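Local coordinates for thioredoxin (PDB 4EUY), which is of unknown function but carries a thioredoxin-type disulfide motif, consistent with a thiol-disulfide redox role, at residues A[18-23]-A[75-80]. Residues are numbered along the deposited sequence; the frame is centred on the assembly and turned at random.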
ATOM      1  N   GLN A  18       9.428  -8.984  -5.807  1.00175.53           N
ATOM      2  CA  GLN A  18       9.762  -9.632  -4.542  1.00168.01           C
ATOM      3  C   GLN A  18       8.405 -10.057  -3.839  1.00158.38           C
ATOM      4  O   GLN A  18       8.100  -9.607  -2.748  1.00156.16           O
ATOM      5  CB  GLN A  18      10.575  -8.708  -3.653  1.00148.43           C
ATOM      6  N   GLN A  19       7.684 -10.946  -4.498  1.00142.20           N
ATOM      7  CA  GLN A  19       6.445 -11.512  -3.958  1.00134.18           C
ATOM      8  C   GLN A  19       5.310 -10.519  -3.698  1.00125.24           C
ATOM      9  O   GLN A  19       4.854  -9.835  -4.603  1.00118.56           O
ATOM     10  CB  GLN A  19       6.744 -12.263  -2.675  1.00139.92           C
ATOM     11  CG  GLN A  19       5.511 -12.854  -2.033  1.00141.87           C
ATOM     12  CD  GLN A  19       5.651 -14.337  -1.775  1.00154.17           C
ATOM     13  OE1 GLN A  19       6.756 -14.880  -1.773  1.00154.09           O
ATOM     14  NE2 GLN A  19       4.527 -15.001  -1.555  1.00160.86           N
ATOM     15  N   LEU A  20       4.837 -10.420  -2.458  1.00117.90           N
ATOM     16  CA  LEU A  20       3.742  -9.502  -2.132  1.00107.63           C
ATOM     17  C   LEU A  20       4.167  -8.156  -1.610  1.00101.12           C
ATOM     18  O   LEU A  20       4.863  -8.080  -0.620  1.00103.30           O
ATOM     19  CB  LEU A  20       2.894 -10.204  -1.098  1.00110.88           C
ATOM     20  CG  LEU A  20       1.448  -9.822  -0.873  1.00108.32           C
ATOM     21  CD1 LEU A  20       0.712  -9.638  -2.176  1.00107.35           C
ATOM     22  CD2 LEU A  20       0.754 -10.837  -0.005  1.00108.09           C
ATOM     23  N   VAL A  21       3.698  -7.109  -2.270  1.00 98.25           N
ATOM     24  CA  VAL A  21       4.166  -5.738  -2.036  1.00 87.36           C
ATOM     25  C   VAL A  21       3.046  -4.733  -2.078  1.00 77.06           C
ATOM     26  O   VAL A  21       2.141  -4.850  -2.865  1.00 76.72           O
ATOM     27  CB  VAL A  21       5.060  -5.308  -3.181  1.00 89.19           C
ATOM     28  CG1 VAL A  21       5.474  -3.844  -3.036  1.00 85.41           C
ATOM     29  CG2 VAL A  21       6.236  -6.252  -3.246  1.00 93.07           C
ATOM     30  N   LEU A  22       3.146  -3.717  -1.261  1.00 71.01           N
ATOM     31  CA  LEU A  22       2.044  -2.832  -1.071  1.00 71.34           C
ATOM     32  C   LEU A  22       2.559  -1.413  -1.307  1.00 69.94           C
ATOM     33  O   LEU A  22       3.545  -0.995  -0.679  1.00 67.94           O
ATOM     34  CB  LEU A  22       1.496  -3.017   0.356  1.00 69.91           C
ATOM     35  CG  LEU A  22       0.414  -2.003   0.727  1.00 68.59           C
ATOM     36  CD1 LEU A  22      -0.171  -2.296   2.093  1.00 70.07           C
ATOM     37  CD2 LEU A  22       0.995  -0.601   0.706  1.00 63.12           C
ATOM     38  N   LEU A  23       1.917  -0.671  -2.210  1.00 68.77           N
ATOM     39  CA  LEU A  23       2.301   0.731  -2.407  1.00 67.94           C
ATOM     40  C   LEU A  23       1.358   1.589  -1.687  1.00 68.41           C
ATOM     41  O   LEU A  23       0.129   1.419  -1.804  1.00 70.21           O
ATOM     42  CB  LEU A  23       2.234   1.148  -3.843  1.00 71.37           C
ATOM     43  CG  LEU A  23       3.579   0.961  -4.506  1.00 75.09           C
ATOM     44  CD1 LEU A  23       3.966  -0.511  -4.415  1.00 76.27           C
ATOM     45  CD2 LEU A  23       3.423   1.432  -5.943  1.00 75.82           C
ATOM     46  N   VAL A  75      -3.682   2.801  -1.756  1.00 68.80           N
ATOM     47  CA  VAL A  75      -2.923   1.615  -1.492  1.00 68.96           C
ATOM     48  C   VAL A  75      -3.125   0.681  -2.636  1.00 71.43           C
ATOM     49  O   VAL A  75      -4.253   0.499  -3.093  1.00 72.66           O
ATOM     50  CB  VAL A  75      -3.374   0.923  -0.222  1.00 67.85           C
ATOM     51  CG1 VAL A  75      -2.693  -0.426  -0.089  1.00 67.90           C
ATOM     52  CG2 VAL A  75      -3.021   1.823   0.934  1.00 69.56           C
ATOM     53  N   LEU A  76      -2.022   0.108  -3.095  1.00 70.04           N
ATOM     54  CA  LEU A  76      -2.073  -0.884  -4.128  1.00 73.32           C
ATOM     55  C   LEU A  76      -1.380  -2.069  -3.597  1.00 77.64           C
ATOM     56  O   LEU A  76      -0.360  -1.956  -2.884  1.00 80.22           O
ATOM     57  CB  LEU A  76      -1.312  -0.412  -5.354  1.00 72.86           C
ATOM     58  CG  LEU A  76      -1.933   0.859  -5.899  1.00 72.56           C
ATOM     59  CD1 LEU A  76      -1.347   1.185  -7.246  1.00 75.59           C
ATOM     60  CD2 LEU A  76      -3.422   0.640  -6.039  1.00 75.46           C
ATOM     61  N   LEU A  77      -1.913  -3.217  -3.943  1.00 77.07           N
ATOM     62  CA  LEU A  77      -1.272  -4.418  -3.530  1.00 77.71           C
ATOM     63  C   LEU A  77      -0.917  -5.161  -4.781  1.00 81.91           C
ATOM     64  O   LEU A  77      -1.769  -5.339  -5.659  1.00 85.64           O
ATOM     65  CB  LEU A  77      -2.214  -5.221  -2.658  1.00 77.09           C
ATOM     66  CG  LEU A  77      -1.528  -6.205  -1.730  1.00 77.86           C
ATOM     67  CD1 LEU A  77      -0.476  -5.490  -0.898  1.00 80.32           C
ATOM     68  CD2 LEU A  77      -2.572  -6.848  -0.846  1.00 77.93           C
ATOM     69  N   PHE A  78       0.333  -5.601  -4.856  1.00 81.24           N
ATOM     70  CA  PHE A  78       0.821  -6.331  -5.991  1.00 85.16           C
ATOM     71  C   PHE A  78       1.279  -7.725  -5.607  1.00 92.41           C
ATOM     72  O   PHE A  78       1.994  -7.887  -4.602  1.00 93.21           O
ATOM     73  CB  PHE A  78       1.994  -5.586  -6.550  1.00 85.69           C
ATOM     74  CG  PHE A  78       1.617  -4.320  -7.231  1.00 86.37           C
ATOM     75  CD1 PHE A  78       1.147  -4.337  -8.523  1.00 91.76           C
ATOM     76  CD2 PHE A  78       1.719  -3.106  -6.592  1.00 85.32           C
ATOM     77  CE1 PHE A  78       0.789  -3.157  -9.161  1.00 90.02           C
ATOM     78  CE2 PHE A  78       1.365  -1.925  -7.231  1.00 82.37           C
ATOM     79  CZ  PHE A  78       0.913  -1.947  -8.518  1.00 81.91           C
ATOM     80  N   TYR A  79       0.878  -8.731  -6.385  1.00 96.09           N
ATOM     81  CA  TYR A  79       1.415 -10.062  -6.171  1.00105.22           C
ATOM     82  C   TYR A  79       2.166 -10.473  -7.379  1.00111.86           C
ATOM     83  O   TYR A  79       1.611 -10.479  -8.464  1.00111.82           O
ATOM     84  CB  TYR A  79       0.358 -11.111  -5.892  1.00111.83           C
ATOM     85  CG  TYR A  79       0.963 -12.490  -5.703  1.00120.31           C
ATOM     86  CD1 TYR A  79       1.941 -12.717  -4.738  1.00121.46           C
ATOM     87  CD2 TYR A  79       0.558 -13.563  -6.499  1.00134.99           C
ATOM     88  CE1 TYR A  79       2.503 -13.968  -4.567  1.00135.21           C
ATOM     89  CE2 TYR A  79       1.109 -14.834  -6.340  1.00147.85           C
ATOM     90  CZ  TYR A  79       2.085 -15.035  -5.373  1.00149.15           C
ATOM     91  OH  TYR A  79       2.635 -16.296  -5.209  1.00157.94           O
ATOM     92  N   ASN A  80       3.429 -10.840  -7.173  1.00118.89           N
ATOM     93  CA  ASN A  80       4.360 -11.103  -8.258  1.00123.82           C
ATOM     94  C   ASN A  80       4.142 -10.109  -9.403  1.00118.65           C
ATOM     95  O   ASN A  80       4.095 -10.483 -10.558  1.00124.25           O
ATOM     96  CB  ASN A  80       4.230 -12.564  -8.744  1.00134.84           C
ATOM     97  CG  ASN A  80       4.909 -13.559  -7.819  1.00140.52           C
ATOM     98  OD1 ASN A  80       4.557 -13.681  -6.648  1.00143.04           O
ATOM     99  ND2 ASN A  80       5.884 -14.282  -8.346  1.00148.17           N
TER
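Gln-19 meets the end of strand 75-79 through backbone and side chain. Gln-19 O accepts a hydrogen bond from Asn-80 N at 3.1 Å, the donor lying above the carbonyl plane. CG stands anti to the backbone N (chi1 179°), and beyond the bend at chi2 Gln-19 NE2 comes to the edge of the Tyr-79 ring, 3.8 Å from Tyr-79 CE1, the amide plane turned 56° from that of the ring. Asn-80 OD1 lies over one face of that ring, toward the rim.

Leu-20 reaches across with CD1, touching Tyr-79 CB and, at 4.1 Å, Leu-77 CG. Val-21 and Phe-78 form a hydrogen-bonded pair: Val-21 N to Phe-78 O, and a nearly straight return bond from Phe-78 N to Val-21 O, 2.8 Å. Leu-22, paired with Leu-77 without hydrogen bonds, packs CB on Leu-77 CD1, while its CG lies 3.6 Å from Val-75 CG1. Leu-20, Leu-22, Val-75 and Leu-77 thus share the face packed by Leu-96, Ile-100 and Phe-103. On the other face, Leu-23 CD1 approaches Phe-78 CD2 obliquely at 4.1 Å; its backbone exchanges two bonds with Leu-76.

The strand axes run 163° apart, 4.5 Å at closest approach. Strand 20-27 also pairs in parallel with 50-57, and 74-79 antiparallel with 82-88: the 2-1-3-4 order of the mixed central sheet of the thioredoxin fold.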